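DyP (Bjerkandera adusta, PDB 3MM3) is a heme b enzyme of the dye-decolorizing peroxidase family, probably oxidising substrates at the expense of hydrogen peroxide, here with cyanide on the iron. Local coordinates at residues 173-178 against 327-332; 331-336 against 352-357. The protein carries 1 engineered substitution. All blocks are in the same frame, centred on the assembly; numbering follows the deposited sequence.

Overall arrangement
Contacts 1 and 2 both use strand 328-334, outermost of the four antiparallel strands 328-334, 353-360, 216-225 and 420-430. Their centres lie about 16 Å apart. Along the chain, 173-178 comes first; 327-332 overlaps 331-336 at S331 and I332, and a connection containing helix 340-345 leads back to 352-357. Contact 1 ties the start of the strand to the heme-binding segment; contact 2 joins its later part to the neighbouring strand of the sheet. A probable hydrogen bond between S330 N and V357 O links them. Together they bring R329 and F356 to the heme and its cyanide.

Contact 1 (173-178 against 327-332); sequences ISQPSV and AMRSSI. With HEM (protoporphyrin IX containing Fe), chain B; CYN (cyanide ion), chain C.
Q175 and M328 mark the closest approach of the backbones, 5.9 Å between their CA atoms, where a largely extended loop passes strand 328-334 of the antiparallel sheet in the C-terminal, ferredoxin-like half of the DyP fold. Q175 grips this strand with its side-chain amide: OE1 accepts the R329 N-H at 2.9 Å, in the carbonyl plane on a lone pair, and NE2 gives a more bent bond to R329 O, also 2.9 Å. A turn in the middle of the Q175 chain (chi2 -83°) brings the amide across, and the paired bonds restrict its rotation. NE2 also lies over one face of the R329 guanidinium, at a distance; the opposite face packs on the porphyrin, with heme C3D 3.3 Å above the plane and over its centre.

The bend in the R329 chain (chi3 -58°) lays the group flat against the porphyrin, leaving its edge to make the polar contacts. NH2 donates to S174 O at 2.8 Å, with the acceptor in the guanidinium plane, and also bonds heme propionate O2A, which receives the backbone N-H groups of I173 and S174 as well. NH1 is hydrogen-bonded to OD1 of the engineered N171 and to the cyanide N. S174 OG bonds the second propionate through O2D, so both heme carboxylates are held; R263, N313 and R315 add further hydrogen bonds to the heme. This clustering of donors would be expected to stabilise negative propionates.

Farther along, M328 crosses P176 obliquely, its SD 3.8 Å from P176 CG and its CE against P176 O at 3.3 Å. Between Q175, A327 and R329 sits a water that accepts the N-H of R329 NE at 2.9 Å.

Contact 2 (331-336 against 352-357); sequences SIPYGP and RGLLFV. With HEM (protoporphyrin IX containing Fe), chain B; CYN (cyanide ion), chain C.
Y334 lays its ring flat over the backbone of G353, whose N lies 3.4 Å above the ring plane and over its centre, with R352 C nearer the rim. The two strands are antiparallel neighbours in the sheet: I332 with L355 and Y334 with G353 are hydrogen-bonded pairs, each joined by two backbone bonds, and P333 with L354 is the non-hydrogen-bonded pair between them. With CG between its own backbone N and carbonyl carbon (chi1 79°), the Y334 ring folds across the partner strand where G353 has no side chain to obstruct it. On the same face L355 puts CD2 3.6 Å from Y334 CD2 and runs side by side with I332. Y334 OH is hydrogen-bonded to D351.

The other face of the sheet looks to the heme. L354 divides its branches, CD1 lying against the I332 carbonyl and CD2 3.7 Å from the heme vinyl carbon CBB. F356, with CG anti to the backbone N (chi1 172°), sets CE1 3.4 Å from heme C1C; heme methyl CMC lies over one face of its ring, offset toward the rim, while the cyanide meets the ring's edge in plane. S331 OG is 3.5 Å from F356 CD1 and accepts the V357 N-H at 3.1 Å.

At the far end the R352 NE bonds P336 O at 2.8 Å, nearly straight (174°) and in the guanidinium plane, while NH2 forms a salt bridge with E342. Polar groups thus fasten both ends of the strand pair; the hydrocarbon edge of F356 offers the cyanide no polar partner, whereas ND2 of the engineered N171 is hydrogen-bonded to it.

Contact 1 (173-178 against 327-332)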
ATOM      1  N   ILE A 173       3.873  -9.451   1.144  1.00 11.05           N
ATOM      2  CA  ILE A 173       4.282 -10.549   2.006  1.00 10.34           C
ATOM      3  C   ILE A 173       3.777 -10.342   3.430  1.00  9.51           C
ATOM      4  O   ILE A 173       3.142 -11.225   3.998  1.00 10.37           O
ATOM      5  CB  ILE A 173       5.824 -10.709   2.025  1.00 10.11           C
ATOM      6  CG1 ILE A 173       6.338 -11.007   0.610  1.00 11.14           C
ATOM      7  CG2 ILE A 173       6.257 -11.775   3.045  1.00 10.77           C
ATOM      8  CD1 ILE A 173       7.844 -11.066   0.495  1.00 10.34           C
ATOM      9  N   SER A 174       4.069  -9.176   3.999  1.00  8.57           N
ATOM     10  CA  SER A 174       3.818  -8.927   5.405  1.00  8.40           C
ATOM     11  C   SER A 174       2.559  -8.101   5.644  1.00  8.45           C
ATOM     12  O   SER A 174       2.472  -6.929   5.261  1.00  8.48           O
ATOM     13  CB  SER A 174       5.026  -8.260   6.052  1.00  8.28           C
ATOM     14  OG  SER A 174       4.778  -8.093   7.439  1.00  7.92           O
ATOM     15  N   GLN A 175       1.587  -8.724   6.294  1.00  8.08           N
ATOM     16  CA  GLN A 175       0.324  -8.077   6.640  1.00  8.20           C
ATOM     17  C   GLN A 175       0.011  -8.392   8.094  1.00  8.34           C
ATOM     18  O   GLN A 175       0.363  -9.480   8.573  1.00  8.54           O
ATOM     19  CB  GLN A 175      -0.814  -8.615   5.764  1.00  8.51           C
ATOM     20  CG  GLN A 175      -0.561  -8.550   4.259  1.00  9.88           C
ATOM     21  CD  GLN A 175      -0.863  -7.196   3.627  1.00  9.23           C
ATOM     22  OE1 GLN A 175      -1.125  -6.188   4.303  1.00  8.77           O
ATOM     23  NE2 GLN A 175      -0.802  -7.163   2.311  1.00 12.64           N
ATOM     24  N   PRO A 176      -0.649  -7.464   8.809  1.00  8.32           N
ATOM     25  CA  PRO A 176      -1.114  -7.823  10.157  1.00  8.45           C
ATOM     26  C   PRO A 176      -2.247  -8.840  10.091  1.00  9.23           C
ATOM     27  O   PRO A 176      -2.947  -8.930   9.087  1.00  9.12           O
ATOM     28  CB  PRO A 176      -1.628  -6.487  10.714  1.00  8.45           C
ATOM     29  CG  PRO A 176      -2.078  -5.723   9.481  1.00  8.27           C
ATOM     30  CD  PRO A 176      -1.099  -6.112   8.397  1.00  8.10           C
ATOM     31  N   SER A 177      -2.410  -9.609  11.163  1.00  9.95           N
ATOM     32  CA  SER A 177      -3.553 -10.498  11.326  1.00 11.89           C
ATOM     33  C   SER A 177      -4.461  -9.889  12.397  1.00 11.31           C
ATOM     34  O   SER A 177      -3.984  -9.516  13.465  1.00 11.90           O
ATOM     35  CB  SER A 177      -3.062 -11.883  11.749  1.00 12.66           C
ATOM     36  OG  SER A 177      -4.125 -12.797  11.935  1.00 16.63           O
ATOM     37  N   VAL A 178      -5.754  -9.764  12.117  1.00 11.86           N
ATOM     38  CA  VAL A 178      -6.675  -9.235  13.130  1.00 12.37           C
ATOM     39  C   VAL A 178      -7.416 -10.356  13.834  1.00 12.37           C
ATOM     40  O   VAL A 178      -7.760 -11.366  13.221  1.00 12.11           O
ATOM     41  CB  VAL A 178      -7.706  -8.192  12.584  1.00 12.58           C
ATOM     42  CG1 VAL A 178      -6.986  -7.003  11.953  1.00 12.99           C
ATOM     43  CG2 VAL A 178      -8.712  -8.826  11.620  1.00 13.39           C
ATOM     44  N   ALA A 327      -1.092  -1.666   9.300  1.00  7.68           N
ATOM     45  CA  ALA A 327      -2.114  -1.399   8.294  1.00  6.84           C
ATOM     46  C   ALA A 327      -2.139  -2.540   7.284  1.00  7.25           C
ATOM     47  O   ALA A 327      -1.143  -3.227   7.102  1.00  7.64           O
ATOM     48  CB  ALA A 327      -1.829  -0.076   7.598  1.00  7.12           C
ATOM     49  N   MET A 328      -3.275  -2.710   6.612  1.00  6.85           N
ATOM     50  CA  MET A 328      -3.404  -3.680   5.523  1.00  7.26           C
ATOM     51  C   MET A 328      -3.032  -3.019   4.209  1.00  7.85           C
ATOM     52  O   MET A 328      -3.409  -1.870   3.970  1.00  8.59           O
ATOM     53  CB  MET A 328      -4.837  -4.190   5.415  1.00  7.65           C
ATOM     54  CG  MET A 328      -5.308  -5.001   6.606  1.00  8.34           C
ATOM     55  SD  MET A 328      -4.501  -6.608   6.736  1.00 10.31           S
ATOM     56  CE  MET A 328      -5.593  -7.410   7.910  1.00 12.89           C
ATOM     57  N   ARG A 329      -2.314  -3.733   3.347  1.00  7.61           N
ATOM     58  CA  ARG A 329      -1.948  -3.183   2.034  1.00  8.49           C
ATOM     59  C   ARG A 329      -2.534  -4.002   0.903  1.00  9.12           C
ATOM     60  O   ARG A 329      -2.538  -5.234   0.967  1.00 10.13           O
ATOM     61  CB  ARG A 329      -0.430  -3.108   1.877  1.00  8.52           C
ATOM     62  CG  ARG A 329       0.216  -2.083   2.778  1.00  8.42           C
ATOM     63  CD  ARG A 329       1.747  -2.167   2.766  1.00  8.81           C
ATOM     64  NE  ARG A 329       2.164  -3.508   3.177  1.00  9.26           N
ATOM     65  CZ  ARG A 329       2.895  -4.358   2.457  1.00  8.20           C
ATOM     66  NH1 ARG A 329       3.410  -4.012   1.276  1.00  8.08           N
ATOM     67  NH2 ARG A 329       3.158  -5.559   2.957  1.00  9.51           N
ATOM     68  N   SER A 330      -3.003  -3.330  -0.149  1.00  9.86           N
ATOM     69  CA  SER A 330      -3.553  -4.061  -1.303  1.00 11.25           C
ATOM     70  C   SER A 330      -3.178  -3.378  -2.618  1.00 12.23           C
ATOM     71  O   SER A 330      -4.047  -2.993  -3.400  1.00 13.89           O
ATOM     72  CB  SER A 330      -5.079  -4.252  -1.170  1.00 11.43           C
ATOM     73  OG  SER A 330      -5.572  -5.244  -2.077  1.00 13.21           O
ATOM     74  N   SER A 331      -1.875  -3.249  -2.852  1.00 12.41           N
ATOM     75  CA  SER A 331      -1.366  -2.516  -4.018  1.00 13.08           C
ATOM     76  C   SER A 331      -1.229  -3.363  -5.280  1.00 12.83           C
ATOM     77  O   SER A 331      -1.242  -4.592  -5.228  1.00 14.42           O
ATOM     78  CB  SER A 331      -0.035  -1.866  -3.672  1.00 13.25           C
ATOM     79  OG  SER A 331      -0.157  -1.117  -2.472  1.00 15.38           O
ATOM     80  N   ILE A 332      -1.098  -2.696  -6.422  1.00 11.56           N
ATOM     81  CA  ILE A 332      -0.887  -3.382  -7.687  1.00 10.61           C
ATOM     82  C   ILE A 332      -0.016  -2.513  -8.600  1.00  9.88           C
ATOM     83  O   ILE A 332      -0.212  -1.296  -8.673  1.00  9.49           O
ATOM     84  CB  ILE A 332      -2.234  -3.754  -8.364  1.00 10.36           C
ATOM     85  CG1 ILE A 332      -2.014  -4.773  -9.496  1.00 10.78           C
ATOM     86  CG2 ILE A 332      -3.010  -2.498  -8.786  1.00 11.31           C
ATOM     87  CD1 ILE A 332      -3.295  -5.393 -10.031  1.00 11.53           C
TER
HETATM   88  CHA HEM B 501       6.651  -3.683   2.277  1.00  5.18           C
HETATM   89  CHB HEM B 501       7.700  -1.898  -2.082  1.00  6.39           C
HETATM   90  CHC HEM B 501       5.538   2.257  -0.902  1.00  5.57           C
HETATM   91  CHD HEM B 501       4.574   0.545   3.495  1.00  4.99           C
HETATM   92  C1A HEM B 501       7.151  -3.555   1.013  1.00  5.29           C
HETATM   93  C2A HEM B 501       7.907  -4.558   0.303  1.00  6.50           C
HETATM   94  C3A HEM B 501       8.206  -4.059  -0.898  1.00  6.13           C
HETATM   95  C4A HEM B 501       7.630  -2.742  -0.995  1.00  6.51           C
HETATM   96  CMA HEM B 501       9.004  -4.740  -2.022  1.00  7.78           C
HETATM   97  CAA HEM B 501       8.315  -5.931   0.886  1.00  7.25           C
HETATM   98  CBA HEM B 501       7.176  -6.956   0.890  1.00  8.60           C
HETATM   99  CGA HEM B 501       6.524  -7.096   2.248  1.00 13.18           C
HETATM  100  O1A HEM B 501       7.245  -7.067   3.266  1.00 15.11           O
HETATM  101  O2A HEM B 501       5.302  -7.274   2.320  1.00 16.29           O
HETATM  102  C1B HEM B 501       7.201  -0.623  -2.156  1.00  6.18           C
HETATM  103  C2B HEM B 501       7.226   0.231  -3.322  1.00  6.12           C
HETATM  104  C3B HEM B 501       6.619   1.377  -2.998  1.00  6.42           C
HETATM  105  C4B HEM B 501       6.181   1.269  -1.616  1.00  4.99           C
HETATM  106  CMB HEM B 501       7.873  -0.154  -4.667  1.00  7.64           C
HETATM  107  CAB HEM B 501       6.381   2.615  -3.883  1.00  7.07           C
HETATM  108  CBB HEM B 501       6.288   2.547  -5.217  1.00  8.60           C
HETATM  109  C1C HEM B 501       5.142   2.177   0.410  1.00  5.47           C
HETATM  110  C2C HEM B 501       4.571   3.262   1.183  1.00  5.72           C
HETATM  111  C3C HEM B 501       4.315   2.781   2.418  1.00  6.10           C
HETATM  112  C4C HEM B 501       4.717   1.396   2.437  1.00  5.42           C
HETATM  113  CMC HEM B 501       4.303   4.676   0.618  1.00  7.22           C
HETATM  114  CAC HEM B 501       3.696   3.506   3.631  1.00  7.04           C
HETATM  115  CBC HEM B 501       3.941   4.793   3.871  1.00  6.86           C
HETATM  116  C1D HEM B 501       4.970  -0.763   3.528  1.00  5.38           C
HETATM  117  C2D HEM B 501       4.720  -1.646   4.631  1.00  6.37           C
HETATM  118  C3D HEM B 501       5.369  -2.944   4.262  1.00  6.57           C
HETATM  119  C4D HEM B 501       5.955  -2.726   2.969  1.00  4.42           C
HETATM  120  CMD HEM B 501       3.943  -1.375   5.930  1.00  7.57           C
HETATM  121  CAD HEM B 501       5.386  -4.204   5.124  1.00  6.91           C
HETATM  122  CBD HEM B 501       6.469  -4.013   6.184  1.00  7.11           C
HETATM  123  CGD HEM B 501       6.473  -5.142   7.187  1.00  7.09           C
HETATM  124  O1D HEM B 501       7.569  -5.698   7.456  1.00  7.92           O
HETATM  125  O2D HEM B 501       5.401  -5.491   7.734  1.00  6.86           O
HETATM  126  NA  HEM B 501       6.987  -2.469   0.185  1.00  5.85           N
HETATM  127  NB  HEM B 501       6.551   0.032  -1.116  1.00  5.55           N
HETATM  128  NC  HEM B 501       5.242   1.062   1.207  1.00  5.43           N
HETATM  129  ND  HEM B 501       5.694  -1.431   2.539  1.00  5.37           N
HETATM  130 FE   HEM B 501       6.141  -0.678   0.704  1.00  5.95          FE
HETATM  131  C   CYN C 502       4.371  -1.310  -0.115  1.00  6.44           C
HETATM  132  N   CYN C 502       3.429  -1.678  -0.660  1.00  8.27           N
HETATM  133  O   HOH W   1       0.797  -4.422   5.567  1.00  8.80           O

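Contact 2 (331-336 against 352-357)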
ATOM      1  N   SER A 331      -1.875  -3.249  -2.852  1.00 12.41           N
ATOM      2  CA  SER A 331      -1.366  -2.516  -4.018  1.00 13.08           C
ATOM      3  C   SER A 331      -1.229  -3.363  -5.280  1.00 12.83           C
ATOM      4  O   SER A 331      -1.242  -4.592  -5.228  1.00 14.42           O
ATOM      5  CB  SER A 331      -0.035  -1.866  -3.672  1.00 13.25           C
ATOM      6  OG  SER A 331      -0.157  -1.117  -2.472  1.00 15.38           O
ATOM      7  N   ILE A 332      -1.098  -2.696  -6.422  1.00 11.56           N
ATOM      8  CA  ILE A 332      -0.887  -3.382  -7.687  1.00 10.61           C
ATOM      9  C   ILE A 332      -0.016  -2.513  -8.600  1.00  9.88           C
ATOM     10  O   ILE A 332      -0.212  -1.296  -8.673  1.00  9.49           O
ATOM     11  CB  ILE A 332      -2.234  -3.754  -8.364  1.00 10.36           C
ATOM     12  CG1 ILE A 332      -2.014  -4.773  -9.496  1.00 10.78           C
ATOM     13  CG2 ILE A 332      -3.010  -2.498  -8.786  1.00 11.31           C
ATOM     14  CD1 ILE A 332      -3.295  -5.393 -10.031  1.00 11.53           C
ATOM     15  N   PRO A 333       0.953  -3.128  -9.304  1.00  9.32           N
ATOM     16  CA  PRO A 333       1.749  -2.387 -10.275  1.00  9.49           C
ATOM     17  C   PRO A 333       0.890  -1.898 -11.432  1.00  9.41           C
ATOM     18  O   PRO A 333      -0.183  -2.459 -11.678  1.00  9.68           O
ATOM     19  CB  PRO A 333       2.759  -3.434 -10.775  1.00  9.50           C
ATOM     20  CG  PRO A 333       2.855  -4.419  -9.666  1.00 10.10           C
ATOM     21  CD  PRO A 333       1.447  -4.511  -9.147  1.00  9.16           C
ATOM     22  N   TYR A 334       1.349  -0.864 -12.128  1.00  9.18           N
ATOM     23  CA  TYR A 334       0.722  -0.454 -13.386  1.00  9.81           C
ATOM     24  C   TYR A 334       1.791  -0.164 -14.416  1.00 10.43           C
ATOM     25  O   TYR A 334       2.946   0.121 -14.065  1.00  9.52           O
ATOM     26  CB  TYR A 334      -0.207   0.758 -13.198  1.00  9.99           C
ATOM     27  CG  TYR A 334       0.508   2.093 -13.112  1.00  9.18           C
ATOM     28  CD1 TYR A 334       0.823   2.803 -14.269  1.00 10.24           C
ATOM     29  CD2 TYR A 334       0.871   2.644 -11.887  1.00  8.78           C
ATOM     30  CE1 TYR A 334       1.477   4.021 -14.205  1.00  9.30           C
ATOM     31  CE2 TYR A 334       1.518   3.866 -11.815  1.00  8.58           C
ATOM     32  CZ  TYR A 334       1.825   4.550 -12.976  1.00  9.04           C
ATOM     33  OH  TYR A 334       2.475   5.761 -12.875  1.00 10.02           O
ATOM     34  N   GLY A 335       1.394  -0.222 -15.682  1.00 11.09           N
ATOM     35  CA  GLY A 335       2.252   0.187 -16.777  1.00 12.04           C
ATOM     36  C   GLY A 335       2.995  -0.972 -17.395  1.00 12.24           C
ATOM     37  O   GLY A 335       3.036  -2.068 -16.836  1.00 13.05           O
ATOM     38  N   PRO A 336       3.607  -0.725 -18.558  1.00 12.77           N
ATOM     39  CA  PRO A 336       4.283  -1.770 -19.294  1.00 12.73           C
ATOM     40  C   PRO A 336       5.606  -2.129 -18.642  1.00 12.43           C
ATOM     41  O   PRO A 336       6.141  -1.347 -17.836  1.00 12.76           O
ATOM     42  CB  PRO A 336       4.523  -1.126 -20.663  1.00 13.01           C
ATOM     43  CG  PRO A 336       4.612   0.318 -20.397  1.00 13.10           C
ATOM     44  CD  PRO A 336       3.658   0.573 -19.253  1.00 12.70           C
ATOM     45  N   ARG A 352       5.056   3.954 -15.682  1.00  9.95           N
ATOM     46  CA  ARG A 352       4.797   2.727 -14.937  1.00  9.27           C
ATOM     47  C   ARG A 352       4.987   3.032 -13.458  1.00  8.36           C
ATOM     48  O   ARG A 352       5.612   4.027 -13.095  1.00  8.08           O
ATOM     49  CB  ARG A 352       5.743   1.605 -15.389  1.00  8.97           C
ATOM     50  CG  ARG A 352       7.222   1.901 -15.132  1.00  8.90           C
ATOM     51  CD  ARG A 352       8.129   0.779 -15.617  1.00 10.05           C
ATOM     52  NE  ARG A 352       8.001   0.553 -17.060  1.00 10.65           N
ATOM     53  CZ  ARG A 352       8.647   1.234 -18.006  1.00 11.00           C
ATOM     54  NH1 ARG A 352       9.502   2.210 -17.702  1.00  9.54           N
ATOM     55  NH2 ARG A 352       8.430   0.922 -19.281  1.00 11.46           N
ATOM     56  N   GLY A 353       4.451   2.177 -12.600  1.00  8.21           N
ATOM     57  CA  GLY A 353       4.566   2.429 -11.167  1.00  7.38           C
ATOM     58  C   GLY A 353       3.704   1.532 -10.326  1.00  6.89           C
ATOM     59  O   GLY A 353       3.512   0.356 -10.649  1.00  6.50           O
ATOM     60  N   LEU A 354       3.179   2.102  -9.248  1.00  6.72           N
ATOM     61  CA  LEU A 354       2.433   1.349  -8.251  1.00  6.49           C
ATOM     62  C   LEU A 354       1.165   2.103  -7.899  1.00  6.61           C
ATOM     63  O   LEU A 354       1.211   3.297  -7.620  1.00  7.15           O
ATOM     64  CB  LEU A 354       3.265   1.126  -6.978  1.00  6.97           C
ATOM     65  CG  LEU A 354       2.705   0.109  -5.969  1.00  7.34           C
ATOM     66  CD1 LEU A 354       2.710  -1.313  -6.565  1.00  7.74           C
ATOM     67  CD2 LEU A 354       3.505   0.134  -4.691  1.00  7.89           C
ATOM     68  N   LEU A 355       0.040   1.399  -7.936  1.00  6.70           N
ATOM     69  CA  LEU A 355      -1.210   1.912  -7.396  1.00  6.34           C
ATOM     70  C   LEU A 355      -1.294   1.364  -5.980  1.00  7.11           C
ATOM     71  O   LEU A 355      -1.578   0.185  -5.764  1.00  8.10           O
ATOM     72  CB  LEU A 355      -2.411   1.464  -8.259  1.00  6.62           C
ATOM     73  CG  LEU A 355      -2.259   1.816  -9.745  1.00  7.17           C
ATOM     74  CD1 LEU A 355      -3.451   1.292 -10.519  1.00  8.63           C
ATOM     75  CD2 LEU A 355      -2.102   3.325  -9.972  1.00  8.51           C
ATOM     76  N   PHE A 356      -1.000   2.234  -5.023  1.00  6.80           N
ATOM     77  CA  PHE A 356      -0.781   1.841  -3.638  1.00  6.58           C
ATOM     78  C   PHE A 356      -2.035   2.065  -2.806  1.00  6.83           C
ATOM     79  O   PHE A 356      -2.677   3.115  -2.889  1.00  6.91           O
ATOM     80  CB  PHE A 356       0.406   2.639  -3.107  1.00  6.86           C
ATOM     81  CG  PHE A 356       0.655   2.497  -1.634  1.00  6.16           C
ATOM     82  CD1 PHE A 356       1.583   1.575  -1.159  1.00  6.77           C
ATOM     83  CD2 PHE A 356       0.001   3.331  -0.722  1.00  6.55           C
ATOM     84  CE1 PHE A 356       1.835   1.465   0.216  1.00  6.85           C
ATOM     85  CE2 PHE A 356       0.251   3.235   0.648  1.00  7.55           C
ATOM     86  CZ  PHE A 356       1.178   2.304   1.121  1.00  6.50           C
ATOM     87  N   VAL A 357      -2.352   1.067  -1.988  1.00  6.96           N
ATOM     88  CA  VAL A 357      -3.568   1.064  -1.192  1.00  8.39           C
ATOM     89  C   VAL A 357      -3.210   0.594   0.212  1.00  8.14           C
ATOM     90  O   VAL A 357      -2.649  -0.489   0.386  1.00  8.52           O
ATOM     91  CB  VAL A 357      -4.606   0.095  -1.833  1.00  9.31           C
ATOM     92  CG1 VAL A 357      -5.809  -0.091  -0.952  1.00 10.44           C
ATOM     93  CG2 VAL A 357      -5.051   0.593  -3.204  1.00 10.33           C
TER
HETATM   94  CHA HEM B 501       6.651  -3.683   2.277  1.00  5.18           C
HETATM   95  CHB HEM B 501       7.700  -1.898  -2.082  1.00  6.39           C
HETATM   96  CHC HEM B 501       5.538   2.257  -0.902  1.00  5.57           C
HETATM   97  CHD HEM B 501       4.574   0.545   3.495  1.00  4.99           C
HETATM   98  C1A HEM B 501       7.151  -3.555   1.013  1.00  5.29           C
HETATM   99  C2A HEM B 501       7.907  -4.558   0.303  1.00  6.50           C
HETATM  100  C3A HEM B 501       8.206  -4.059  -0.898  1.00  6.13           C
HETATM  101  C4A HEM B 501       7.630  -2.742  -0.995  1.00  6.51           C
HETATM  102  CMA HEM B 501       9.004  -4.740  -2.022  1.00  7.78           C
HETATM  103  CAA HEM B 501       8.315  -5.931   0.886  1.00  7.25           C
HETATM  104  CBA HEM B 501       7.176  -6.956   0.890  1.00  8.60           C
HETATM  105  CGA HEM B 501       6.524  -7.096   2.248  1.00 13.18           C
HETATM  106  O1A HEM B 501       7.245  -7.067   3.266  1.00 15.11           O
HETATM  107  O2A HEM B 501       5.302  -7.274   2.320  1.00 16.29           O
HETATM  108  C1B HEM B 501       7.201  -0.623  -2.156  1.00  6.18           C
HETATM  109  C2B HEM B 501       7.226   0.231  -3.322  1.00  6.12           C
HETATM  110  C3B HEM B 501       6.619   1.377  -2.998  1.00  6.42           C
HETATM  111  C4B HEM B 501       6.181   1.269  -1.616  1.00  4.99           C
HETATM  112  CMB HEM B 501       7.873  -0.154  -4.667  1.00  7.64           C
HETATM  113  CAB HEM B 501       6.381   2.615  -3.883  1.00  7.07           C
HETATM  114  CBB HEM B 501       6.288   2.547  -5.217  1.00  8.60           C
HETATM  115  C1C HEM B 501       5.142   2.177   0.410  1.00  5.47           C
HETATM  116  C2C HEM B 501       4.571   3.262   1.183  1.00  5.72           C
HETATM  117  C3C HEM B 501       4.315   2.781   2.418  1.00  6.10           C
HETATM  118  C4C HEM B 501       4.717   1.396   2.437  1.00  5.42           C
HETATM  119  CMC HEM B 501       4.303   4.676   0.618  1.00  7.22           C
HETATM  120  CAC HEM B 501       3.696   3.506   3.631  1.00  7.04           C
HETATM  121  CBC HEM B 501       3.941   4.793   3.871  1.00  6.86           C
HETATM  122  C1D HEM B 501       4.970  -0.763   3.528  1.00  5.38           C
HETATM  123  C2D HEM B 501       4.720  -1.646   4.631  1.00  6.37           C
HETATM  124  C3D HEM B 501       5.369  -2.944   4.262  1.00  6.57           C
HETATM  125  C4D HEM B 501       5.955  -2.726   2.969  1.00  4.42           C
HETATM  126  CMD HEM B 501       3.943  -1.375   5.930  1.00  7.57           C
HETATM  127  CAD HEM B 501       5.386  -4.204   5.124  1.00  6.91           C
HETATM  128  CBD HEM B 501       6.469  -4.013   6.184  1.00  7.11           C
HETATM  129  CGD HEM B 501       6.473  -5.142   7.187  1.00  7.09           C
HETATM  130  O1D HEM B 501       7.569  -5.698   7.456  1.00  7.92           O
HETATM  131  O2D HEM B 501       5.401  -5.491   7.734  1.00  6.86           O
HETATM  132  NA  HEM B 501       6.987  -2.469   0.185  1.00  5.85           N
HETATM  133  NB  HEM B 501       6.551   0.032  -1.116  1.00  5.55           N
HETATM  134  NC  HEM B 501       5.242   1.062   1.207  1.00  5.43           N
HETATM  135  ND  HEM B 501       5.694  -1.431   2.539  1.00  5.37           N
HETATM  136 FE   HEM B 501       6.141  -0.678   0.704  1.00  5.95          FE
HETATM  137  C   CYN C 502       4.371  -1.310  -0.115  1.00  6.44           C
HETATM  138  N   CYN C 502       3.429  -1.678  -0.660  1.00  8.27           N